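Local coordinates for protein aminoglycoside Nucleotidyltransferase (2")-Ia (Pseudomonas aeruginosa, PDB 4XJE) that confers resistance to kanamycin, gentamicin, tobramycin and related aminoglycosides by adenylating their 2''-hydroxyl group, at residues Thr11-Leu16 against Arg48-Ile53; Leu80-Leu85 against Leu92-Pro97. All coordinates share one frame; numbering follows the deposited sequence.

Interaction 1 (Thr11-Leu16 against Arg48-Ile53). With AMP (adenosine monophosphate), chain B; TOY (tobramycin), chain C.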
loop_
_atom_site.group_PDB
_atom_site.type_symbol
_atom_site.label_atom_id
_atom_site.label_comp_id
_atom_site.label_asym_id
_atom_site.label_seq_id
_atom_site.Cartn_x
_atom_site.Cartn_y
_atom_site.Cartn_z
ATOM N N THR A 11 -17.495 -3.400 -3.239
ATOM C CA THR A 11 -17.840 -4.235 -2.094
ATOM C C THR A 11 -16.994 -5.497 -2.167
ATOM O O THR A 11 -16.634 -6.083 -1.149
ATOM C CB THR A 11 -19.340 -4.606 -2.058
ATOM O OG1 THR A 11 -19.608 -5.431 -0.916
ATOM C CG2 THR A 11 -19.754 -5.353 -3.328
ATOM N N THR A 12 -16.671 -5.904 -3.389
ATOM C CA THR A 12 -15.835 -7.067 -3.637
ATOM C C THR A 12 -14.421 -6.877 -3.091
ATOM O O THR A 12 -13.861 -7.787 -2.477
ATOM C CB THR A 12 -15.761 -7.367 -5.148
ATOM O OG1 THR A 12 -17.088 -7.451 -5.680
ATOM C CG2 THR A 12 -15.028 -8.672 -5.409
ATOM N N GLN A 13 -13.845 -5.698 -3.309
ATOM C CA GLN A 13 -12.496 -5.408 -2.833
ATOM C C GLN A 13 -12.429 -5.404 -1.309
ATOM O O GLN A 13 -11.512 -5.984 -0.725
ATOM C CB GLN A 13 -12.007 -4.059 -3.369
ATOM C CG GLN A 13 -11.472 -4.119 -4.784
ATOM C CD GLN A 13 -11.023 -2.763 -5.290
ATOM O OE1 GLN A 13 -11.029 -1.777 -4.552
ATOM N NE2 GLN A 13 -10.628 -2.709 -6.555
ATOM N N VAL A 14 -13.393 -4.743 -0.674
ATOM C CA VAL A 14 -13.443 -4.686 0.781
ATOM C C VAL A 14 -13.450 -6.091 1.364
ATOM O O VAL A 14 -12.685 -6.394 2.279
ATOM C CB VAL A 14 -14.688 -3.912 1.280
ATOM C CG1 VAL A 14 -15.020 -4.268 2.735
ATOM C CG2 VAL A 14 -14.459 -2.418 1.145
ATOM N N THR A 15 -14.315 -6.948 0.832
ATOM C CA THR A 15 -14.441 -8.304 1.349
ATOM C C THR A 15 -13.185 -9.113 1.043
ATOM O O THR A 15 -12.759 -9.938 1.853
ATOM C CB THR A 15 -15.676 -9.031 0.769
ATOM O OG1 THR A 15 -15.544 -9.167 -0.653
ATOM C CG2 THR A 15 -16.955 -8.270 1.104
ATOM N N LEU A 16 -12.590 -8.876 -0.122
ATOM C CA LEU A 16 -11.361 -9.562 -0.498
ATOM C C LEU A 16 -10.210 -9.171 0.426
ATOM O O LEU A 16 -9.368 -10.003 0.759
ATOM C CB LEU A 16 -10.997 -9.256 -1.952
ATOM C CG LEU A 16 -9.852 -10.071 -2.557
ATOM C CD1 LEU A 16 -10.144 -11.565 -2.497
ATOM C CD2 LEU A 16 -9.610 -9.632 -3.991
ATOM N N ARG A 48 -13.382 6.667 -2.284
ATOM C CA ARG A 48 -12.903 6.660 -3.654
ATOM C C ARG A 48 -12.919 5.224 -4.184
ATOM O O ARG A 48 -12.654 4.293 -3.428
ATOM C CB ARG A 48 -11.477 7.243 -3.673
ATOM C CG ARG A 48 -10.982 7.872 -4.967
ATOM C CD ARG A 48 -11.814 9.061 -5.411
ATOM N NE ARG A 48 -11.658 10.270 -4.604
ATOM C CZ ARG A 48 -12.233 11.433 -4.904
ATOM N NH1 ARG A 48 -12.057 12.490 -4.121
ATOM N NH2 ARG A 48 -12.990 11.552 -5.992
ATOM N N LYS A 49 -13.254 5.032 -5.460
ATOM C CA LYS A 49 -13.013 3.719 -6.073
ATOM C C LYS A 49 -11.516 3.525 -6.158
ATOM O O LYS A 49 -10.769 4.485 -6.369
ATOM C CB LYS A 49 -13.637 3.576 -7.462
ATOM C CG LYS A 49 -15.082 3.113 -7.476
ATOM C CD LYS A 49 -15.633 3.002 -8.899
ATOM C CE LYS A 49 -15.104 1.786 -9.655
ATOM N NZ LYS A 49 -15.804 1.617 -10.965
ATOM N N HIS A 50 -11.071 2.287 -5.991
ATOM C CA HIS A 50 -9.662 1.961 -6.065
ATOM C C HIS A 50 -9.485 0.917 -7.174
ATOM O O HIS A 50 -10.285 -0.010 -7.298
ATOM C CB HIS A 50 -9.168 1.457 -4.705
ATOM C CG HIS A 50 -9.545 2.350 -3.556
ATOM N ND1 HIS A 50 -8.937 3.565 -3.313
ATOM C CD2 HIS A 50 -10.466 2.195 -2.577
ATOM C CE1 HIS A 50 -9.469 4.121 -2.238
ATOM N NE2 HIS A 50 -10.402 3.309 -1.772
ATOM N N ASP A 51 -8.456 1.106 -7.997
ATOM C CA ASP A 51 -8.242 0.259 -9.175
ATOM C C ASP A 51 -7.861 -1.148 -8.756
ATOM O O ASP A 51 -8.144 -2.119 -9.459
ATOM C CB ASP A 51 -7.137 0.817 -10.078
ATOM C CG ASP A 51 -7.541 2.087 -10.801
ATOM O OD1 ASP A 51 -8.719 2.491 -10.713
ATOM O OD2 ASP A 51 -6.663 2.692 -11.454
ATOM N N ASP A 52 -7.200 -1.247 -7.610
ATOM C CA ASP A 52 -6.658 -2.514 -7.160
ATOM C C ASP A 52 -6.428 -2.498 -5.659
ATOM O O ASP A 52 -6.747 -1.520 -4.978
ATOM C CB ASP A 52 -5.346 -2.817 -7.894
ATOM C CG ASP A 52 -4.345 -1.673 -7.807
ATOM O OD1 ASP A 52 -4.517 -0.776 -6.956
ATOM O OD2 ASP A 52 -3.376 -1.675 -8.595
ATOM N N ILE A 53 -5.878 -3.596 -5.158
ATOM C CA ILE A 53 -5.473 -3.705 -3.765
ATOM C C ILE A 53 -3.956 -3.749 -3.705
ATOM O O ILE A 53 -3.330 -4.623 -4.303
ATOM C CB ILE A 53 -6.061 -4.960 -3.102
ATOM C CG1 ILE A 53 -7.586 -4.859 -3.037
ATOM C CG2 ILE A 53 -5.493 -5.144 -1.700
ATOM C CD1 ILE A 53 -8.278 -6.204 -2.994
HETATM P P AMP B . -3.545 2.637 -6.516
HETATM O O1P AMP B . -3.080 1.196 -6.565
HETATM O O2P AMP B . -4.275 2.933 -7.819
HETATM O O3P AMP B . -4.241 2.950 -5.229
HETATM O "O5'" AMP B . -2.203 3.495 -6.556
HETATM C "C5'" AMP B . -1.351 3.573 -5.425
HETATM C "C4'" AMP B . -0.374 4.711 -5.561
HETATM O "O4'" AMP B . 0.531 4.451 -6.659
HETATM C "C3'" AMP B . -0.985 6.060 -5.897
HETATM O "O3'" AMP B . -1.488 6.717 -4.751
HETATM C "C2'" AMP B . 0.171 6.801 -6.560
HETATM O "O2'" AMP B . 1.033 7.360 -5.583
HETATM C "C1'" AMP B . 0.916 5.665 -7.267
HETATM N N9 AMP B . 0.621 5.595 -8.711
HETATM C C8 AMP B . -0.599 5.414 -9.309
HETATM N N7 AMP B . -0.556 5.392 -10.619
HETATM C C5 AMP B . 0.784 5.569 -10.906
HETATM C C6 AMP B . 1.496 5.640 -12.122
HETATM N N6 AMP B . 0.920 5.547 -13.325
HETATM N N1 AMP B . 2.832 5.820 -12.059
HETATM C C2 AMP B . 3.411 5.924 -10.858
HETATM N N3 AMP B . 2.848 5.876 -9.646
HETATM C C4 AMP B . 1.527 5.697 -9.743
HETATM C C11 TOY C . 7.208 3.206 -6.537
HETATM O O11 TOY C . 6.428 2.065 -6.805
HETATM C C21 TOY C . 7.906 3.629 -7.826
HETATM N N21 TOY C . 6.956 3.890 -8.919
HETATM C C31 TOY C . 8.911 2.546 -8.208
HETATM C C41 TOY C . 9.892 2.256 -7.082
HETATM O O41 TOY C . 10.743 1.175 -7.464
HETATM C C51 TOY C . 9.112 1.907 -5.821
HETATM O O51 TOY C . 8.159 2.943 -5.517
HETATM C C61 TOY C . 10.023 1.779 -4.617
HETATM N N61 TOY C . 9.305 1.456 -3.375
HETATM C C12 TOY C . 2.801 0.219 -6.010
HETATM N N12 TOY C . 1.438 -0.158 -5.609
HETATM C C22 TOY C . 3.633 0.646 -4.799
HETATM C C32 TOY C . 5.065 0.991 -5.221
HETATM N N32 TOY C . 5.829 1.465 -4.057
HETATM C C42 TOY C . 5.073 2.045 -6.331
HETATM C C52 TOY C . 4.199 1.646 -7.514
HETATM O O52 TOY C . 4.167 2.697 -8.472
HETATM C C62 TOY C . 2.788 1.356 -7.022
HETATM O O62 TOY C . 1.987 0.946 -8.141
HETATM C C13 TOY C . 1.103 1.900 -8.677
HETATM C C23 TOY C . -0.260 1.247 -8.886
HETATM O O23 TOY C . -0.696 0.646 -7.673
HETATM C C33 TOY C . -0.198 0.195 -9.998
HETATM N N33 TOY C . -1.539 -0.360 -10.243
HETATM C C43 TOY C . 0.362 0.862 -11.255
HETATM O O43 TOY C . 0.470 -0.079 -12.317
HETATM C C53 TOY C . 1.742 1.414 -10.914
HETATM O O53 TOY C . 1.610 2.413 -9.895
HETATM C C63 TOY C . 2.435 2.074 -12.082
HETATM O O63 TOY C . 3.751 2.484 -11.734
HETATM O O HOH W 1 -12.887 0.338 -5.090
#
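In this nucleotidyltransferase the loop that leads into strand 53-58 carries the metal-binding Asp52, and the start of helix 11-26 is joined to it through one buried glutamine. Gln13 of the helix reaches the backbone of His50 in the loop: NE2 of Gln13 donates to O of His50 at 2.8 Å, with a fairly straight N-H...O angle of 158°. The acceptor lies in the plane of the Gln13 amide, but the donor stands well above the plane of the His50 carbonyl. CG of Gln13 is anti to its own carbonyl carbon (chi1 -81°) and the chain runs extended from there, which carries the amide straight across to the loop. Its other end works through water 1, which donates to OE1 of Gln13 at 2.9 Å and accepts from N of His50 at 2.8 Å, so one amide addresses both polar backbone atoms of a single residue. OE1 also lies at the edge of the imidazole, near its plane. OE1 is further hydrogen-bonded to NE1 of Trp37 and NE2 to OE1 of Glu91, an arrangement that distinguishes the two ends of the amide; His50 NE2 is hydrogen-bonded to Asp40. Beside this polar centre the contact is apolar: CD2 of Leu16 packs on CD1 of Ile53 at 3.8 Å. The CB of Asp52 is directed away from the helix, and its carboxylate lies beside AMP and tobramycin, OD2 accepting from N33 of tobramycin at 2.8 Å. Asp52 also binds both manganese ions of this enzyme. An amide with several partners, gripping His50 at both backbone polar atoms, would be expected to limit movement of the chain two residues before that metal ligand.

Interaction 2 (Leu80-Leu85 against Leu92-Pro97). With TOY (tobramycin), chain C.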
loop_
_atom_site.group_PDB
_atom_site.type_symbol
_atom_site.label_atom_id
_atom_site.label_comp_id
_atom_site.label_asym_id
_atom_site.label_seq_id
_atom_site.Cartn_x
_atom_site.Cartn_y
_atom_site.Cartn_z
ATOM N N LEU A 80 6.779 -7.457 -11.386
ATOM C CA LEU A 80 6.760 -6.020 -11.632
ATOM C C LEU A 80 8.141 -5.466 -11.290
ATOM O O LEU A 80 8.955 -6.166 -10.688
ATOM C CB LEU A 80 5.671 -5.339 -10.799
ATOM C CG LEU A 80 4.255 -5.913 -10.928
ATOM C CD1 LEU A 80 3.321 -5.273 -9.907
ATOM C CD2 LEU A 80 3.713 -5.723 -12.340
ATOM N N ASP A 81 8.412 -4.222 -11.670
ATOM C CA ASP A 81 9.717 -3.620 -11.400
ATOM C C ASP A 81 10.048 -3.588 -9.906
ATOM O O ASP A 81 11.218 -3.646 -9.521
ATOM C CB ASP A 81 9.782 -2.195 -11.961
ATOM C CG ASP A 81 9.937 -2.161 -13.471
ATOM O OD1 ASP A 81 10.169 -3.228 -14.079
ATOM O OD2 ASP A 81 9.839 -1.056 -14.048
ATOM N N TYR A 82 9.014 -3.507 -9.077
ATOM C CA TYR A 82 9.167 -3.319 -7.634
ATOM C C TYR A 82 8.563 -4.464 -6.821
ATOM O O TYR A 82 8.556 -4.409 -5.596
ATOM C CB TYR A 82 8.505 -2.009 -7.213
ATOM C CG TYR A 82 7.120 -1.899 -7.779
ATOM C CD1 TYR A 82 6.051 -2.545 -7.175
ATOM C CD2 TYR A 82 6.886 -1.192 -8.947
ATOM C CE1 TYR A 82 4.784 -2.468 -7.704
ATOM C CE2 TYR A 82 5.626 -1.108 -9.486
ATOM C CZ TYR A 82 4.577 -1.749 -8.862
ATOM O OH TYR A 82 3.321 -1.660 -9.405
ATOM N N GLY A 83 8.039 -5.487 -7.491
ATOM C CA GLY A 83 7.410 -6.593 -6.795
ATOM C C GLY A 83 6.757 -7.563 -7.760
ATOM O O GLY A 83 7.369 -7.952 -8.755
ATOM N N PHE A 84 5.522 -7.964 -7.471
ATOM C CA PHE A 84 4.801 -8.854 -8.375
ATOM C C PHE A 84 3.295 -8.612 -8.354
ATOM O O PHE A 84 2.746 -8.048 -7.404
ATOM C CB PHE A 84 5.103 -10.323 -8.042
ATOM C CG PHE A 84 4.430 -10.830 -6.794
ATOM C CD1 PHE A 84 5.035 -10.690 -5.555
ATOM C CD2 PHE A 84 3.207 -11.475 -6.864
ATOM C CE1 PHE A 84 4.422 -11.169 -4.409
ATOM C CE2 PHE A 84 2.591 -11.957 -5.722
ATOM C CZ PHE A 84 3.202 -11.803 -4.494
ATOM N N LEU A 85 2.648 -9.042 -9.432
ATOM C CA LEU A 85 1.213 -8.880 -9.613
ATOM C C LEU A 85 0.504 -10.210 -9.399
ATOM O O LEU A 85 0.973 -11.255 -9.852
ATOM C CB LEU A 85 0.916 -8.343 -11.016
ATOM C CG LEU A 85 -0.536 -8.021 -11.369
ATOM C CD1 LEU A 85 -1.029 -6.812 -10.598
ATOM C CD2 LEU A 85 -0.668 -7.790 -12.868
ATOM N N LEU A 92 -7.097 -7.257 -9.054
ATOM C CA LEU A 92 -5.645 -7.321 -9.123
ATOM C C LEU A 92 -5.010 -6.937 -7.791
ATOM O O LEU A 92 -5.450 -6.001 -7.118
ATOM C CB LEU A 92 -5.128 -6.420 -10.247
ATOM C CG LEU A 92 -5.515 -6.897 -11.652
ATOM C CD1 LEU A 92 -5.195 -5.853 -12.708
ATOM C CD2 LEU A 92 -4.817 -8.210 -11.982
ATOM N N LEU A 93 -3.983 -7.695 -7.418
ATOM C CA LEU A 93 -3.196 -7.435 -6.221
ATOM C C LEU A 93 -1.807 -6.968 -6.618
ATOM O O LEU A 93 -1.047 -7.715 -7.241
ATOM C CB LEU A 93 -3.084 -8.688 -5.354
ATOM C CG LEU A 93 -4.234 -9.078 -4.427
ATOM C CD1 LEU A 93 -5.587 -8.699 -4.999
ATOM C CD2 LEU A 93 -4.163 -10.575 -4.172
ATOM N N ASP A 94 -1.481 -5.732 -6.257
ATOM C CA ASP A 94 -0.171 -5.166 -6.530
ATOM C C ASP A 94 0.706 -5.332 -5.294
ATOM O O ASP A 94 0.501 -4.657 -4.288
ATOM C CB ASP A 94 -0.311 -3.696 -6.919
ATOM C CG ASP A 94 1.003 -3.069 -7.306
ATOM O OD1 ASP A 94 1.787 -2.727 -6.399
ATOM O OD2 ASP A 94 1.247 -2.912 -8.519
ATOM N N CYS A 95 1.680 -6.232 -5.369
ATOM C CA CYS A 95 2.402 -6.682 -4.182
ATOM C C CYS A 95 3.861 -6.239 -4.186
ATOM O O CYS A 95 4.588 -6.498 -5.143
ATOM C CB CYS A 95 2.326 -8.204 -4.075
ATOM S SG CYS A 95 0.640 -8.860 -4.129
ATOM N N GLU A 96 4.278 -5.586 -3.103
ATOM C CA GLU A 96 5.645 -5.086 -2.968
ATOM C C GLU A 96 6.311 -5.648 -1.716
ATOM O O GLU A 96 5.725 -5.618 -0.637
ATOM C CB GLU A 96 5.654 -3.558 -2.916
ATOM C CG GLU A 96 7.051 -2.961 -2.878
ATOM C CD GLU A 96 7.054 -1.461 -3.076
ATOM O OE1 GLU A 96 6.052 -0.805 -2.719
ATOM O OE2 GLU A 96 8.061 -0.935 -3.596
ATOM N N PRO A 97 7.543 -6.160 -1.845
ATOM C CA PRO A 97 8.203 -6.694 -0.651
ATOM C C PRO A 97 8.751 -5.611 0.277
ATOM O O PRO A 97 9.119 -4.523 -0.171
ATOM C CB PRO A 97 9.345 -7.527 -1.235
ATOM C CG PRO A 97 9.683 -6.828 -2.505
ATOM C CD PRO A 97 8.374 -6.332 -3.049
HETATM C C11 TOY C . 7.208 3.206 -6.537
HETATM O O11 TOY C . 6.428 2.065 -6.805
HETATM C C21 TOY C . 7.906 3.629 -7.826
HETATM N N21 TOY C . 6.956 3.890 -8.919
HETATM C C31 TOY C . 8.911 2.546 -8.208
HETATM C C41 TOY C . 9.892 2.256 -7.082
HETATM O O41 TOY C . 10.743 1.175 -7.464
HETATM C C51 TOY C . 9.112 1.907 -5.821
HETATM O O51 TOY C . 8.159 2.943 -5.517
HETATM C C61 TOY C . 10.023 1.779 -4.617
HETATM N N61 TOY C . 9.305 1.456 -3.375
HETATM C C12 TOY C . 2.801 0.219 -6.010
HETATM N N12 TOY C . 1.438 -0.158 -5.609
HETATM C C22 TOY C . 3.633 0.646 -4.799
HETATM C C32 TOY C . 5.065 0.991 -5.221
HETATM N N32 TOY C . 5.829 1.465 -4.057
HETATM C C42 TOY C . 5.073 2.045 -6.331
HETATM C C52 TOY C . 4.199 1.646 -7.514
HETATM O O52 TOY C . 4.167 2.697 -8.472
HETATM C C62 TOY C . 2.788 1.356 -7.022
HETATM O O62 TOY C . 1.987 0.946 -8.141
HETATM C C13 TOY C . 1.103 1.900 -8.677
HETATM C C23 TOY C . -0.260 1.247 -8.886
HETATM O O23 TOY C . -0.696 0.646 -7.673
HETATM C C33 TOY C . -0.198 0.195 -9.998
HETATM N N33 TOY C . -1.539 -0.360 -10.243
HETATM C C43 TOY C . 0.362 0.862 -11.255
HETATM O O43 TOY C . 0.470 -0.079 -12.317
HETATM C C53 TOY C . 1.742 1.414 -10.914
HETATM O O53 TOY C . 1.610 2.413 -9.895
HETATM C C63 TOY C . 2.435 2.074 -12.082
HETATM O O63 TOY C . 3.751 2.484 -11.734
HETATM O O HOH W 2 10.355 -2.291 -3.892
#
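Tyr82 meets the carboxylate of Asp94 at its ring edge, and its OH donates to OD2 of Asp94 at 2.6 Å, on the syn lone pair. CG of Tyr82 sits between its backbone N and carbonyl carbon (chi1 49°), a torsion that brings the OH within bonding distance of Asp94. C52 of tobramycin lies over one face of the Tyr82 ring near its rim, 3.7 Å from CE2 of Tyr82, while CB of Leu80 lies over the opposite face. OD1 of Asp94 is left to accept from N12 of tobramycin at 2.7 Å. The extended side chain of Glu96, on the same strand, takes N32 of the drug on OE1 and N61 on OE2; water 2 donates to OE2 and to O of Tyr82.

The strand that carries both acids, 91-100, pairs with strand 84-88 in an antiparallel hairpin. Phe84 and Cys95 form a hydrogen-bonded pair, N of Phe84 to O of Cys95 and N of Cys95 to O of Phe84, each 2.9 Å. On the sheet face carrying these two side chains, CB of Cys95 makes a CH-pi contact 3.8 Å from the centroid of the Phe84 ring, and SG also lies over that face. The hairpin thus sets two acids against the drug's amines, and the tyrosine bond probably steadies the Asp94 carboxylate, itself a manganese ligand.

The two contacts are joined where strand 53-58 pairs in parallel with strand 91-100, through backbone bonds of Ile53, which ends the loop segment of interaction 1, to Leu92 and Asp94 of interaction 2. Interaction 1 is a small, mostly buried join of helix to loop, resting on one side-chain amide and a water; interaction 2 is larger and partly buried, a strand pair with regular backbone bonds, an aromatic-sulfur face and an acidic drug-binding face. Asp52 and Asp94 bring both contacts to tobramycin, and both aspartates bind manganese: the loop and the hairpin each supply one aspartate to the same metal site.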